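Local coordinates for alpha-2,3-sialyltransferase (Campylobacter jejuni, PDB 2P2V), which probably transfers sialic acid from a CMP-activated donor to acceptor sugars in alpha-2,3 linkage, this chain being the N-terminal part of the longer membrane protein, at residues Arg8-Leu13 with Glu90-Phe95; Met19-Ile24 with Thr165-Gly170; Asp44-Asn49 with Ile63-Phe68. One frame throughout, in Å; residues are numbered along the deposited sequence.

Contact 1: Arg8-Leu13 with Glu90-Phe95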
# COMPACT_ATOMS: atom_id res chain seq x y z
N ARG A 8 -6.45 2.82 -28.73
CA ARG A 8 -6.43 1.47 -28.07
C ARG A 8 -5.03 0.82 -28.05
O ARG A 8 -4.50 0.40 -29.09
CB ARG A 8 -7.48 0.52 -28.73
N MET A 9 -4.43 0.74 -26.86
CA MET A 9 -3.24 -0.07 -26.65
C MET A 9 -3.65 -1.54 -26.38
O MET A 9 -4.82 -1.82 -26.11
CB MET A 9 -2.41 0.46 -25.47
CG MET A 9 -1.95 1.91 -25.53
SD MET A 9 -0.76 2.24 -26.84
CE MET A 9 -1.84 3.03 -28.01
N GLU A 10 -2.69 -2.46 -26.43
CA GLU A 10 -2.89 -3.81 -25.89
C GLU A 10 -2.90 -3.75 -24.35
O GLU A 10 -2.09 -3.04 -23.75
CB GLU A 10 -1.78 -4.78 -26.36
CG GLU A 10 -1.76 -5.09 -27.89
CD GLU A 10 -0.55 -5.95 -28.36
OE1 GLU A 10 0.44 -6.17 -27.63
OE2 GLU A 10 -0.59 -6.40 -29.54
N ASN A 11 -3.79 -4.52 -23.73
CA ASN A 11 -3.81 -4.66 -22.27
C ASN A 11 -2.58 -5.32 -21.71
O ASN A 11 -2.11 -4.99 -20.62
CB ASN A 11 -5.04 -5.45 -21.82
CG ASN A 11 -6.30 -4.62 -21.85
OD1 ASN A 11 -7.39 -5.15 -21.62
ND2 ASN A 11 -6.16 -3.33 -22.15
N GLU A 12 -2.05 -6.28 -22.48
CA GLU A 12 -0.86 -7.02 -22.08
C GLU A 12 -0.14 -7.40 -23.36
O GLU A 12 -0.79 -7.69 -24.37
CB GLU A 12 -1.26 -8.29 -21.31
CG GLU A 12 -0.20 -8.88 -20.40
CD GLU A 12 -0.77 -9.99 -19.51
OE1 GLU A 12 -0.78 -9.84 -18.26
OE2 GLU A 12 -1.23 -11.02 -20.08
N LEU A 13 1.18 -7.37 -23.33
CA LEU A 13 1.97 -7.83 -24.46
C LEU A 13 2.24 -9.34 -24.27
O LEU A 13 3.07 -9.73 -23.45
CB LEU A 13 3.28 -7.00 -24.58
CG LEU A 13 4.01 -6.91 -25.93
CD1 LEU A 13 5.12 -5.86 -25.86
CD2 LEU A 13 4.61 -8.27 -26.39
N GLU A 90 1.38 2.67 -36.14
CA GLU A 90 0.52 1.89 -35.30
C GLU A 90 1.43 1.45 -34.16
O GLU A 90 2.51 0.86 -34.38
CB GLU A 90 0.08 0.67 -36.10
CG GLU A 90 -0.90 -0.21 -35.39
CD GLU A 90 -1.18 -1.42 -36.23
OE1 GLU A 90 -1.76 -1.23 -37.34
OE2 GLU A 90 -0.75 -2.53 -35.80
N ILE A 91 1.01 1.75 -32.94
CA ILE A 91 1.83 1.49 -31.74
C ILE A 91 0.96 0.71 -30.80
O ILE A 91 -0.10 1.22 -30.33
CB ILE A 91 2.28 2.80 -31.10
CG1 ILE A 91 3.18 3.55 -32.08
CG2 ILE A 91 3.03 2.51 -29.75
CD1 ILE A 91 3.54 5.00 -31.68
N LYS A 92 1.35 -0.55 -30.53
CA LYS A 92 0.54 -1.40 -29.69
C LYS A 92 0.73 -1.26 -28.19
O LYS A 92 -0.17 -1.59 -27.43
CB LYS A 92 0.63 -2.88 -30.11
CG LYS A 92 -0.00 -3.09 -31.50
CD LYS A 92 0.47 -4.43 -32.08
CE LYS A 92 -0.43 -4.87 -33.22
NZ LYS A 92 -1.81 -5.10 -32.70
N ASN A 93 1.89 -0.76 -27.77
CA ASN A 93 2.18 -0.69 -26.35
C ASN A 93 3.11 0.47 -26.13
O ASN A 93 3.96 0.72 -26.93
CB ASN A 93 2.98 -1.91 -25.86
CG ASN A 93 2.15 -3.20 -25.86
OD1 ASN A 93 1.53 -3.50 -24.87
ND2 ASN A 93 2.20 -3.98 -26.96
N ILE A 94 3.04 1.08 -24.96
CA ILE A 94 3.95 2.21 -24.69
C ILE A 94 4.59 1.99 -23.33
O ILE A 94 3.87 1.93 -22.33
CB ILE A 94 3.21 3.59 -24.64
CG1 ILE A 94 2.57 3.91 -25.98
CG2 ILE A 94 4.25 4.66 -24.26
CD1 ILE A 94 1.64 5.19 -25.98
N PHE A 95 5.91 1.82 -23.27
CA PHE A 95 6.61 1.62 -21.99
C PHE A 95 7.39 2.87 -21.57
O PHE A 95 7.94 3.55 -22.43
CB PHE A 95 7.68 0.57 -22.08
CG PHE A 95 7.13 -0.85 -22.20
CD1 PHE A 95 6.76 -1.30 -23.44
CD2 PHE A 95 7.00 -1.67 -21.10
CE1 PHE A 95 6.23 -2.63 -23.59
CE2 PHE A 95 6.48 -2.98 -21.22
CZ PHE A 95 6.12 -3.43 -22.50
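Glu-10 meets Lys-92 and Asn-93 with both its backbone and its carboxylate. Its amide N donates to Lys-92 O at 2.8 Å in a nearly straight bond. CG stands beside the backbone N (chi1 -66°), and the chain beyond it is extended; the carboxylate lies by the side chains of the same two residues. There Asn-93 ND2 donates to Glu-10 OE1 at 2.9 Å; the donor stands above the carboxylate plane, 55° out of it, whereas OE1 lies close to the plane of the amide, and the two flat groups are turned 80° against each other. The other oxygen, Glu-10 OE2, leans on the aliphatic part of Lys-92, 3.4 Å from CD, and forms a long salt bridge with Lys-92 NZ at 3.6 Å.

Residues 92 and 93 interrupt strand 90-96, next to the edge of the parallel, Rossmann-like sheet, and the irregular N-terminal loop lies against this break. Farther along the loop Leu-13 crosses the Asn-93 side chain obliquely, its CG 3.6 Å from ND2, while Leu-13 CD1 reaches the edge of the Phe-95 ring, 4.1 Å from CE1. Near its start Met-9, bent at both outer torsions, rests its SD 3.8 Å from Ile-94 CG1 and sets CE 3.4 Å from Ile-91 O.

The neighbouring strand 62-68 holds the same polar groups: Lys-64 NZ forms a salt bridge with Glu-10 OE2, so two ammonium groups may stabilise this carboxylate as the anion, and Lys-64 O accepts a hydrogen bond from Asn-93 ND2. Phe-95 stacks on Phe-67, and Ile-84 of helix 73-85 touches both Met-9 and Ile-91. Arg-8, modelled only to CB, and Asn-11 touch Glu-132 and Lys-131 of the second subunit, respectively.

Contact 2: Met19-Ile24 with Thr165-Gly170. With CSF (cytidine-5'-monophosphate-3-fluoro-N-acetyl-neuraminic acid), chain O; EDO (1,2-ethanediol), chain H.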
# COMPACT_ATOMS: atom_id res chain seq x y z
N MET A 19 5.73 -17.28 -32.69
CA MET A 19 6.44 -16.14 -33.22
C MET A 19 7.21 -15.49 -32.07
O MET A 19 6.63 -14.79 -31.24
CB MET A 19 5.45 -15.16 -33.88
CG MET A 19 6.04 -14.33 -35.03
SD MET A 19 7.44 -13.30 -34.53
CE MET A 19 6.49 -12.07 -33.56
N GLN A 20 8.51 -15.76 -32.01
CA GLN A 20 9.34 -15.29 -30.90
C GLN A 20 10.49 -14.42 -31.39
O GLN A 20 11.54 -14.33 -30.74
CB GLN A 20 9.86 -16.51 -30.10
CG GLN A 20 8.75 -17.37 -29.48
CD GLN A 20 9.26 -18.76 -29.05
OE1 GLN A 20 10.01 -19.40 -29.79
NE2 GLN A 20 8.86 -19.21 -27.86
N ASN A 21 10.29 -13.76 -32.53
CA ASN A 21 11.32 -12.95 -33.14
C ASN A 21 11.06 -11.47 -32.88
O ASN A 21 9.96 -11.00 -33.10
CB ASN A 21 11.33 -13.08 -34.68
CG ASN A 21 11.74 -14.49 -35.16
OD1 ASN A 21 12.58 -15.15 -34.54
ND2 ASN A 21 11.15 -14.93 -36.28
N ILE A 22 12.11 -10.76 -32.54
CA ILE A 22 11.91 -9.34 -32.25
C ILE A 22 13.03 -8.57 -32.92
O ILE A 22 14.18 -8.97 -32.85
CB ILE A 22 11.79 -9.12 -30.69
CG1 ILE A 22 11.45 -7.64 -30.36
CG2 ILE A 22 13.04 -9.53 -29.95
CD1 ILE A 22 10.08 -7.22 -30.81
N ILE A 23 12.70 -7.45 -33.57
CA ILE A 23 13.68 -6.54 -34.08
C ILE A 23 13.65 -5.38 -33.10
O ILE A 23 12.56 -4.89 -32.78
CB ILE A 23 13.30 -6.00 -35.48
CG1 ILE A 23 12.85 -7.14 -36.42
CG2 ILE A 23 14.40 -5.12 -36.05
CD1 ILE A 23 13.82 -8.33 -36.47
N ILE A 24 14.84 -4.98 -32.67
CA ILE A 24 15.06 -3.97 -31.67
C ILE A 24 15.96 -2.92 -32.29
O ILE A 24 17.11 -3.20 -32.65
CB ILE A 24 15.65 -4.57 -30.38
CG1 ILE A 24 14.65 -5.58 -29.76
CG2 ILE A 24 16.04 -3.43 -29.41
CD1 ILE A 24 15.12 -6.27 -28.48
N THR A 165 14.57 -14.75 -30.20
CA THR A 165 15.59 -14.29 -31.10
C THR A 165 15.53 -12.79 -31.36
O THR A 165 14.56 -12.31 -31.93
CB THR A 165 15.54 -15.02 -32.48
OG1 THR A 165 15.41 -16.43 -32.25
CG2 THR A 165 16.83 -14.76 -33.20
N ILE A 166 16.60 -12.09 -31.02
CA ILE A 166 16.67 -10.63 -31.18
C ILE A 166 17.55 -10.23 -32.37
O ILE A 166 18.67 -10.71 -32.47
CB ILE A 166 17.28 -10.01 -29.89
CG1 ILE A 166 16.41 -10.32 -28.69
CG2 ILE A 166 17.56 -8.52 -30.08
CD1 ILE A 166 17.12 -10.19 -27.41
N TYR A 167 17.06 -9.33 -33.23
CA TYR A 167 17.87 -8.77 -34.29
C TYR A 167 18.04 -7.32 -34.04
O TYR A 167 17.03 -6.59 -33.97
CB TYR A 167 17.16 -8.91 -35.61
CG TYR A 167 16.88 -10.35 -35.94
CD1 TYR A 167 17.71 -11.07 -36.80
CD2 TYR A 167 15.81 -10.99 -35.36
CE1 TYR A 167 17.45 -12.42 -37.07
CE2 TYR A 167 15.51 -12.34 -35.64
CZ TYR A 167 16.35 -13.03 -36.51
OH TYR A 167 16.07 -14.37 -36.77
N LEU A 168 19.29 -6.91 -33.93
CA LEU A 168 19.57 -5.53 -33.56
C LEU A 168 19.98 -4.65 -34.68
O LEU A 168 20.73 -5.06 -35.57
CB LEU A 168 20.69 -5.50 -32.53
CG LEU A 168 20.43 -6.28 -31.25
CD1 LEU A 168 21.77 -6.39 -30.52
CD2 LEU A 168 19.35 -5.64 -30.38
N CYS A 169 19.56 -3.39 -34.61
CA CYS A 169 19.98 -2.42 -35.57
C CYS A 169 19.93 -1.05 -34.93
O CYS A 169 19.30 -0.87 -33.87
CB CYS A 169 19.14 -2.45 -36.86
SG CYS A 169 17.36 -2.13 -36.63
N GLY A 170 20.55 -0.09 -35.59
CA GLY A 170 20.61 1.28 -35.05
C GLY A 170 21.37 1.37 -33.74
O GLY A 170 21.31 2.39 -33.02
C5A CSF O . 20.49 10.03 -24.08
C4A CSF O . 21.48 8.96 -24.50
C2A CSF O . 19.57 7.28 -24.83
O6A CSF O . 18.70 8.39 -24.54
C6A CSF O . 19.16 9.75 -24.80
C3A CSF O . 20.95 7.55 -24.22
O4A CSF O . 22.68 9.11 -23.74
N5A CSF O . 21.04 11.32 -24.54
C7A CSF O . 18.05 10.69 -24.35
C8A CSF O . 16.73 10.36 -25.05
C9A CSF O . 15.57 11.23 -24.53
O9A CSF O . 14.35 10.99 -25.28
O8A CSF O . 16.94 10.49 -26.49
O7A CSF O . 17.94 10.61 -22.91
C1A CSF O . 19.06 6.03 -24.14
OBA CSF O . 19.85 5.05 -24.09
OAA CSF O . 17.89 6.04 -23.66
O1A CSF O . 19.68 6.90 -26.22
O2A CSF O . 20.57 8.46 -27.92
N1 CSF O . 22.30 4.38 -30.23
C2 CSF O . 23.64 3.93 -30.44
N3 CSF O . 24.55 4.72 -31.09
C4 CSF O . 24.17 5.93 -31.56
C5 CSF O . 22.86 6.39 -31.36
C6 CSF O . 21.93 5.59 -30.70
C3' CSF O . 20.40 4.09 -27.44
C2' CSF O . 21.57 3.33 -28.04
C1' CSF O . 21.33 3.51 -29.54
O4' CSF O . 19.98 3.98 -29.75
C4' CSF O . 19.31 4.10 -28.50
PA CSF O . 19.31 7.72 -27.58
O5' CSF O . 19.18 6.53 -28.69
C5' CSF O . 18.42 5.34 -28.46
O3' CSF O . 19.91 3.43 -26.28
O2' CSF O . 21.48 1.92 -27.68
N4 CSF O . 25.06 6.73 -32.22
O2 CSF O . 23.99 2.81 -29.98
O3A CSF O . 17.96 8.38 -27.55
C10 CSF O . 20.79 12.41 -23.78
O10 CSF O . 20.10 12.38 -22.75
C11 CSF O . 21.39 13.70 -24.29
F3A CSF O . 20.83 7.35 -22.86
C1 EDO H . 10.75 -19.60 -33.15
O1 EDO H . 11.50 -19.35 -31.94
C2 EDO H . 9.41 -18.88 -33.13
O2 EDO H . 9.45 -17.72 -33.97
O HOH W 1 12.88 -17.10 -32.34
O HOH W 2 14.50 -16.17 -36.07
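Asn-21 OD1, lying 3.6 Å from Thr-165 CB across the strand pair, accepts hydrogen bonds from two waters. One water, 3.0 Å from Asn-21 OD1, also donates to Thr-165 OG1 and is bonded to O1 of a 1,2-ethanediol molecule that probably came from the crystallisation liquor. The other, 2.7 Å from Asn-21 OD1, connects it with Tyr-167 OH. The amide nitrogen, ND2, donates to Glu-42 O in the loop before strand 44-48.

Five backbone hydrogen bonds join the strands in parallel register, from Thr-165 N to Gln-20 O at the start to Cys-169 N to Ile-24 O at the end; the shortest is Tyr-167 N to Ile-22 O at 2.9 Å. The CA hydrogens of Asn-21, Ile-23, Ile-166 and Leu-168 make further contacts with carbonyl oxygens.

On the face that carries Asn-21, Ile-23 CG1 stands beside its own backbone N (chi1 -48°), and a further bend at chi2 (-49°) turns CD1 toward Tyr-167. CD1 settles 3.5 Å from Tyr-167 CD2, approaching the ring obliquely and touching CB as well. The other face is aliphatic. Ile-22 and Ile-166 lie side by side, CG2 of the first 3.7 Å from CG1 of the second; Ile-166 CG2 is met in turn by Ile-24 CD1, also at 3.7 Å. Leu-168 CD2 then packs 3.9 Å from Ile-24 CB. Helix 150-161 covers this side through Ala-158, Met-154 and Cys-155.

The strand directions differ by 19°. At the far end Gly-170, with positive phi, turns out of the strand, and its O comes to the cytosine of the bound donor analogue. Such a pair of inner parallel strands, leading at their C-terminal ends into a nucleotide pocket, is characteristic of Rossmann-like folds.

Contact 3: Asp44-Asn49 with Ile63-Phe68. With CSF (cytidine-5'-monophosphate-3-fluoro-N-acetyl-neuraminic acid), chain O.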
# COMPACT_ATOMS: atom_id res chain seq x y z
N ASP A 44 8.13 -8.90 -34.63
CA ASP A 44 7.56 -7.64 -34.03
C ASP A 44 8.72 -6.67 -33.98
O ASP A 44 9.88 -7.06 -34.08
CB ASP A 44 7.03 -7.92 -32.60
CG ASP A 44 5.73 -8.73 -32.60
OD1 ASP A 44 5.00 -8.65 -33.58
OD2 ASP A 44 5.42 -9.48 -31.63
N VAL A 45 8.44 -5.37 -33.78
CA VAL A 45 9.49 -4.39 -33.81
C VAL A 45 9.38 -3.56 -32.48
O VAL A 45 8.26 -3.21 -32.10
CB VAL A 45 9.24 -3.40 -34.93
CG1 VAL A 45 10.29 -2.37 -34.91
CG2 VAL A 45 9.23 -4.11 -36.34
N PHE A 46 10.51 -3.24 -31.86
CA PHE A 46 10.54 -2.31 -30.70
C PHE A 46 11.33 -1.08 -31.14
O PHE A 46 12.38 -1.20 -31.81
CB PHE A 46 11.25 -2.92 -29.50
CG PHE A 46 10.43 -3.92 -28.68
CD1 PHE A 46 9.12 -4.24 -28.97
CD2 PHE A 46 11.05 -4.54 -27.59
CE1 PHE A 46 8.43 -5.19 -28.17
CE2 PHE A 46 10.39 -5.46 -26.79
CZ PHE A 46 9.07 -5.78 -27.07
N ARG A 47 10.83 0.11 -30.81
CA ARG A 47 11.57 1.33 -31.11
C ARG A 47 11.63 2.16 -29.82
O ARG A 47 10.85 1.95 -28.89
CB ARG A 47 10.83 2.17 -32.17
CG ARG A 47 10.51 1.47 -33.56
CD ARG A 47 11.79 1.08 -34.25
NE ARG A 47 12.72 2.17 -34.59
CZ ARG A 47 12.64 2.91 -35.69
NH1 ARG A 47 11.66 2.73 -36.55
NH2 ARG A 47 13.56 3.83 -35.95
N CYS A 48 12.54 3.14 -29.78
CA CYS A 48 12.66 3.89 -28.55
C CYS A 48 12.83 5.36 -28.87
O CYS A 48 13.20 5.72 -30.01
CB CYS A 48 13.86 3.43 -27.73
SG CYS A 48 15.50 3.61 -28.47
N ASN A 49 12.56 6.18 -27.86
CA ASN A 49 12.99 7.58 -27.87
C ASN A 49 12.58 8.30 -29.17
O ASN A 49 11.41 8.24 -29.51
CB ASN A 49 14.48 7.65 -27.54
CG ASN A 49 14.80 7.04 -26.16
OD1 ASN A 49 13.92 6.87 -25.32
ND2 ASN A 49 16.07 6.74 -25.93
N ILE A 63 4.67 -0.75 -34.98
CA ILE A 63 5.52 -0.91 -33.82
C ILE A 63 4.81 -1.71 -32.70
O ILE A 63 3.68 -1.36 -32.27
CB ILE A 63 6.08 0.48 -33.30
CG1 ILE A 63 6.84 1.21 -34.40
CG2 ILE A 63 7.02 0.19 -32.15
CD1 ILE A 63 7.03 2.74 -34.14
N LYS A 64 5.40 -2.81 -32.26
CA LYS A 64 4.83 -3.57 -31.19
C LYS A 64 4.95 -2.82 -29.85
O LYS A 64 3.99 -2.79 -29.08
CB LYS A 64 5.48 -4.98 -31.06
CG LYS A 64 4.82 -5.88 -30.03
CD LYS A 64 3.40 -6.39 -30.43
CE LYS A 64 2.97 -7.57 -29.56
NZ LYS A 64 1.65 -8.10 -30.01
N ALA A 65 6.08 -2.21 -29.56
CA ALA A 65 6.12 -1.39 -28.33
C ALA A 65 7.09 -0.27 -28.60
O ALA A 65 8.11 -0.47 -29.23
CB ALA A 65 6.60 -2.15 -27.16
N VAL A 66 6.81 0.88 -27.99
CA VAL A 66 7.79 1.93 -27.98
C VAL A 66 8.24 2.16 -26.57
O VAL A 66 7.49 1.87 -25.63
CB VAL A 66 7.22 3.32 -28.51
CG1 VAL A 66 6.89 3.27 -30.04
CG2 VAL A 66 5.99 3.76 -27.70
N PHE A 67 9.43 2.76 -26.41
CA PHE A 67 10.03 2.86 -25.08
C PHE A 67 10.54 4.26 -24.93
O PHE A 67 11.30 4.72 -25.78
CB PHE A 67 11.22 1.91 -24.91
CG PHE A 67 10.82 0.46 -24.92
CD1 PHE A 67 10.50 -0.15 -26.13
CD2 PHE A 67 10.72 -0.25 -23.73
CE1 PHE A 67 10.07 -1.51 -26.11
CE2 PHE A 67 10.28 -1.58 -23.72
CZ PHE A 67 9.97 -2.17 -24.90
N PHE A 68 10.18 4.88 -23.82
CA PHE A 68 10.58 6.31 -23.57
C PHE A 68 11.10 6.49 -22.15
O PHE A 68 10.66 5.82 -21.19
CB PHE A 68 9.33 7.23 -23.72
CG PHE A 68 8.67 7.21 -25.09
CD1 PHE A 68 9.39 7.51 -26.28
CD2 PHE A 68 7.33 6.89 -25.19
CE1 PHE A 68 8.75 7.45 -27.52
CE2 PHE A 68 6.69 6.90 -26.43
CZ PHE A 68 7.43 7.20 -27.61
C5A CSF O . 20.49 10.03 -24.08
C4A CSF O . 21.48 8.96 -24.50
C2A CSF O . 19.57 7.28 -24.83
O6A CSF O . 18.70 8.39 -24.54
C6A CSF O . 19.16 9.75 -24.80
C3A CSF O . 20.95 7.55 -24.22
O4A CSF O . 22.68 9.11 -23.74
N5A CSF O . 21.04 11.32 -24.54
C7A CSF O . 18.05 10.69 -24.35
C8A CSF O . 16.73 10.36 -25.05
C9A CSF O . 15.57 11.23 -24.53
O9A CSF O . 14.35 10.99 -25.28
O8A CSF O . 16.94 10.49 -26.49
O7A CSF O . 17.94 10.61 -22.91
C1A CSF O . 19.06 6.03 -24.14
OBA CSF O . 19.85 5.05 -24.09
OAA CSF O . 17.89 6.04 -23.66
O1A CSF O . 19.68 6.90 -26.22
O2A CSF O . 20.57 8.46 -27.92
N1 CSF O . 22.30 4.38 -30.23
C2 CSF O . 23.64 3.93 -30.44
N3 CSF O . 24.55 4.72 -31.09
C4 CSF O . 24.17 5.93 -31.56
C5 CSF O . 22.86 6.39 -31.36
C6 CSF O . 21.93 5.59 -30.70
C3' CSF O . 20.40 4.09 -27.44
C2' CSF O . 21.57 3.33 -28.04
C1' CSF O . 21.33 3.51 -29.54
O4' CSF O . 19.98 3.98 -29.75
C4' CSF O . 19.31 4.10 -28.50
PA CSF O . 19.31 7.72 -27.58
O5' CSF O . 19.18 6.53 -28.69
C5' CSF O . 18.42 5.34 -28.46
O3' CSF O . 19.91 3.43 -26.28
O2' CSF O . 21.48 1.92 -27.68
N4 CSF O . 25.06 6.73 -32.22
O2 CSF O . 23.99 2.81 -29.98
O3A CSF O . 17.96 8.38 -27.55
C10 CSF O . 20.79 12.41 -23.78
O10 CSF O . 20.10 12.38 -22.75
C11 CSF O . 21.39 13.70 -24.29
F3A CSF O . 20.83 7.35 -22.86
O HOH W 3 2.33 -8.58 -32.86
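Phe-46 CG stands beside its own backbone N (chi1 -78°), and a chi2 of -1° swings ring atom CD1 onto the side of Ala-65, 3.7 Å from its CB. This rotation presents one face of the ring to Phe-67, whose CE1 sits 3.4 Å above the plane, offset toward the rim. The two ring planes are inclined at 54°, neither stacked nor edge-to-face. Arg-47 O approaches the edge of the Phe-67 ring in its plane.

At the start of the pair Lys-64 CG lies anti to the backbone N and the chain bends at chi2, after which its methylenes cross Asp-44. The charged ends stay beyond salt-bridge distance; a water joins them, donating to Asp-44 OD1 at 2.8 Å and accepting from Lys-64 NZ at 3.0 Å. Each group has a further partner, Tyr-163 OH for Asp-44 OD2 and Glu-10 for Lys-64 NZ.

The parallel ladder is uneven. Val-45 O takes the N-H of Lys-64 at 2.9 Å and, weakly, that of Ala-65, where strand 62-68 is interrupted. At the other end Asn-49 N donates to Phe-67 O at 2.8 Å. Asn-49 has a positive phi, and its ND2 is directed into the donor pocket: it donates to the phosphate oxygen O3A and the carboxylate oxygen OAA of the bound analogue, 3.0 Å from each. Two negatively charged parts of the ligand are thereby held by one amide. Cys-48 SG packs against ribose atom C5'.

Both strands lie inside the parallel sheet, strand 44-48 next to 21-25 and strand 62-68 next to 90-96. Helix 150-161 covers the side of Cys-48 and Phe-67 through Met-154, while Phe-68 packs on helix 73-85.

How the contacts relate
The chain begins in the loop 8-13, enters strand 21-25, and proceeds through strands 44-48 and 62-68. Contact 3 closes the shortest loop, only 13 residues, and lies within the spans of both other contacts. Contact 1 closes next, when strand 90-96 returns to the N-terminal loop; contact 2 closes last, when 165-170 joins 19-24, so contacts 1 and 2 cross along the chain. Contact 3 is also the spatial middle: Phe-46 N bonds to Ile-23 O of contact 2, and Phe-95 N of contact 1 probably bonds to Val-66 O. Together they span the sheet from strand 90-96 to strand 165-169, leaving only the outermost strand on each side, with contacts 2 and 3 touching the donor analogue.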